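Maleylpyruvate isomerase (Ralstonia sp., PDB 2V6K) catalyses the glutathione-dependent isomerisation of maleylpyruvate to fumarylpyruvate in bacterial naphthalene degradation, working as a homodimer of the Zeta-class glutathione transferase family. Local coordinates at residues 97-101 with 142-146. Residues are numbered along the deposited sequence; the frame is centred on the assembly and turned at random.
Sequences LAAIV and AYEAL
Leu97 and Tyr143 make the main join between helices 88-104 and 125-149: methyl CD2 of the leucine sits on the tyrosine ring as a CH-pi contact, 3.7 Å from the ring centroid and 4° off its normal. The two side chains cross at about a right angle, and CB of Leu97 also meets the ring, 3.8 Å from Tyr143 CE1. With CG anti to the backbone N (chi1 -160°), Tyr143 reaches over to helix 88-104 and brings ring carbon CE1 to 3.4 Å from the backbone O of Leu97. Val101 CG2 approaches the same carbon obliquely at 4.1 Å. The Leu97 methyl that rests on the ring is also a bump in a hollow, since Leu146 borders it with CB at 4.0 Å from Leu97 CD2 and with CD1 at a like distance. One turn further along, Ile100 extends its CD1 between Ala142 and Leu146, touching Leu146 CD1 at 3.7 Å; the small Ala142 CB lies farther off, 4.4 Å from Ile100 CD1. No hydrogen bond links the two segments. The tyrosine hydroxyl is instead hydrogen-bonded to Ser157, while Leu169 of helix 164-178 and Ile189 of helix 187-196 pack on the same side chain. Gln66 of the second subunit packs on Ile100, so this end of the contact belongs to the dimer interface. The segment axes run nearly antiparallel (166°), 10.4 Å apart, as part of the all-helical C-terminal domain of the glutathione transferase fold, with Ile100 beside the glutathione-binding Ile105.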
ATOM      1  N   LEU A  97     -10.696  -0.428   0.728  1.00  3.42           N
ATOM      2  CA  LEU A  97     -10.867   0.965   0.318  1.00  3.18           C
ATOM      3  C   LEU A  97      -9.591   1.753   0.583  1.00  3.37           C
ATOM      4  O   LEU A  97      -9.102   2.480  -0.288  1.00  4.28           O
ATOM      5  CB  LEU A  97     -12.052   1.606   1.051  1.00  3.42           C
ATOM      6  CG  LEU A  97     -13.441   1.151   0.592  1.00  4.86           C
ATOM      7  CD1 LEU A  97     -14.505   1.633   1.564  1.00  7.52           C
ATOM      8  CD2 LEU A  97     -13.747   1.634  -0.821  1.00  6.78           C
ATOM      9  N   ALA A  98      -9.036   1.590   1.781  1.00  3.97           N
ATOM     10  CA  ALA A  98      -7.808   2.291   2.142  1.00  3.52           C
ATOM     11  C   ALA A  98      -6.680   1.911   1.198  1.00  3.58           C
ATOM     12  O   ALA A  98      -5.929   2.780   0.757  1.00  4.47           O
ATOM     13  CB  ALA A  98      -7.421   1.997   3.586  1.00  3.75           C
ATOM     14  N   ALA A  99      -6.556   0.624   0.888  1.00  3.86           N
ATOM     15  CA  ALA A  99      -5.448   0.152   0.068  1.00  4.02           C
ATOM     16  C   ALA A  99      -5.549   0.600  -1.392  1.00  3.90           C
ATOM     17  O   ALA A  99      -4.525   0.775  -2.046  1.00  4.07           O
ATOM     18  CB  ALA A  99      -5.336  -1.367   0.164  1.00  4.14           C
ATOM     19  N   ILE A 100      -6.765   0.797  -1.915  1.00  3.71           N
ATOM     20  CA  ILE A 100      -6.892   1.388  -3.253  1.00  3.57           C
ATOM     21  C   ILE A 100      -6.111   2.700  -3.283  1.00  4.03           C
ATOM     22  O   ILE A 100      -5.320   2.948  -4.197  1.00  4.87           O
ATOM     23  CB  ILE A 100      -8.367   1.646  -3.633  1.00  3.40           C
ATOM     24  CG1 ILE A 100      -9.085   0.313  -3.866  1.00  5.10           C
ATOM     25  CG2 ILE A 100      -8.472   2.559  -4.873  1.00  5.36           C
ATOM     26  CD1 ILE A 100     -10.580   0.447  -4.041  1.00  6.01           C
ATOM     27  N   VAL A 101      -6.309   3.532  -2.267  1.00  3.56           N
ATOM     28  CA  VAL A 101      -5.601   4.807  -2.186  1.00  3.66           C
ATOM     29  C   VAL A 101      -4.134   4.603  -1.824  1.00  4.09           C
ATOM     30  O   VAL A 101      -3.234   5.133  -2.500  1.00  4.59           O
ATOM     31  CB  VAL A 101      -6.255   5.738  -1.143  1.00  3.58           C
ATOM     32  CG1 VAL A 101      -5.421   6.987  -0.946  1.00  4.61           C
ATOM     33  CG2 VAL A 101      -7.668   6.112  -1.573  1.00  5.10           C
ATOM     34  N   ALA A 142     -12.876   2.993  -9.117  1.00  5.05           N
ATOM     35  CA  ALA A 142     -13.097   1.791  -8.319  1.00  5.22           C
ATOM     36  C   ALA A 142     -13.676   2.115  -6.948  1.00  5.11           C
ATOM     37  O   ALA A 142     -14.620   1.463  -6.507  1.00  5.37           O
ATOM     38  CB  ALA A 142     -11.808   0.997  -8.181  1.00  6.31           C
ATOM     39  N   TYR A 143     -13.102   3.115  -6.277  1.00  4.13           N
ATOM     40  CA  TYR A 143     -13.544   3.513  -4.942  1.00  3.80           C
ATOM     41  C   TYR A 143     -15.012   3.946  -4.991  1.00  4.15           C
ATOM     42  O   TYR A 143     -15.832   3.498  -4.174  1.00  4.50           O
ATOM     43  CB  TYR A 143     -12.647   4.647  -4.434  1.00  3.69           C
ATOM     44  CG  TYR A 143     -12.631   4.871  -2.942  1.00  3.23           C
ATOM     45  CD1 TYR A 143     -11.504   4.570  -2.194  1.00  3.91           C
ATOM     46  CD2 TYR A 143     -13.731   5.421  -2.283  1.00  3.82           C
ATOM     47  CE1 TYR A 143     -11.466   4.799  -0.829  1.00  3.68           C
ATOM     48  CE2 TYR A 143     -13.706   5.644  -0.908  1.00  3.91           C
ATOM     49  CZ  TYR A 143     -12.566   5.325  -0.191  1.00  3.78           C
ATOM     50  OH  TYR A 143     -12.512   5.537   1.166  1.00  4.77           O
ATOM     51  N   GLU A 144     -15.341   4.803  -5.956  1.00  4.54           N
ATOM     52  CA  GLU A 144     -16.713   5.272  -6.166  1.00  4.12           C
ATOM     53  C   GLU A 144     -17.682   4.116  -6.405  1.00  4.85           C
ATOM     54  O   GLU A 144     -18.786   4.098  -5.846  1.00  5.10           O
ATOM     55  CB  GLU A 144     -16.747   6.240  -7.351  1.00  4.47           C
ATOM     56  CG  GLU A 144     -18.111   6.845  -7.650  1.00  3.67           C
ATOM     57  CD  GLU A 144     -18.473   8.018  -6.754  1.00  5.16           C
ATOM     58  OE1 GLU A 144     -17.639   8.463  -5.932  1.00  5.00           O
ATOM     59  OE2 GLU A 144     -19.613   8.505  -6.894  1.00  4.77           O
ATOM     60  N   ALA A 145     -17.277   3.158  -7.238  1.00  5.17           N
ATOM     61  CA  ALA A 145     -18.116   1.993  -7.521  1.00  6.00           C
ATOM     62  C   ALA A 145     -18.377   1.190  -6.249  1.00  6.20           C
ATOM     63  O   ALA A 145     -19.498   0.713  -6.030  1.00  7.77           O
ATOM     64  CB  ALA A 145     -17.474   1.120  -8.582  1.00  7.32           C
ATOM     65  N   LEU A 146     -17.355   1.046  -5.409  1.00  5.91           N
ATOM     66  CA  LEU A 146     -17.516   0.322  -4.145  1.00  6.78           C
ATOM     67  C   LEU A 146     -18.423   1.044  -3.161  1.00  7.79           C
ATOM     68  O   LEU A 146     -19.210   0.400  -2.459  1.00  8.50           O
ATOM     69  CB  LEU A 146     -16.157   0.003  -3.518  1.00  7.11           C
ATOM     70  CG  LEU A 146     -15.341  -1.029  -4.301  1.00  8.64           C
ATOM     71  CD1 LEU A 146     -13.906  -1.064  -3.802  1.00 12.98           C
ATOM     72  CD2 LEU A 146     -15.967  -2.416  -4.222  1.00 10.70           C
TER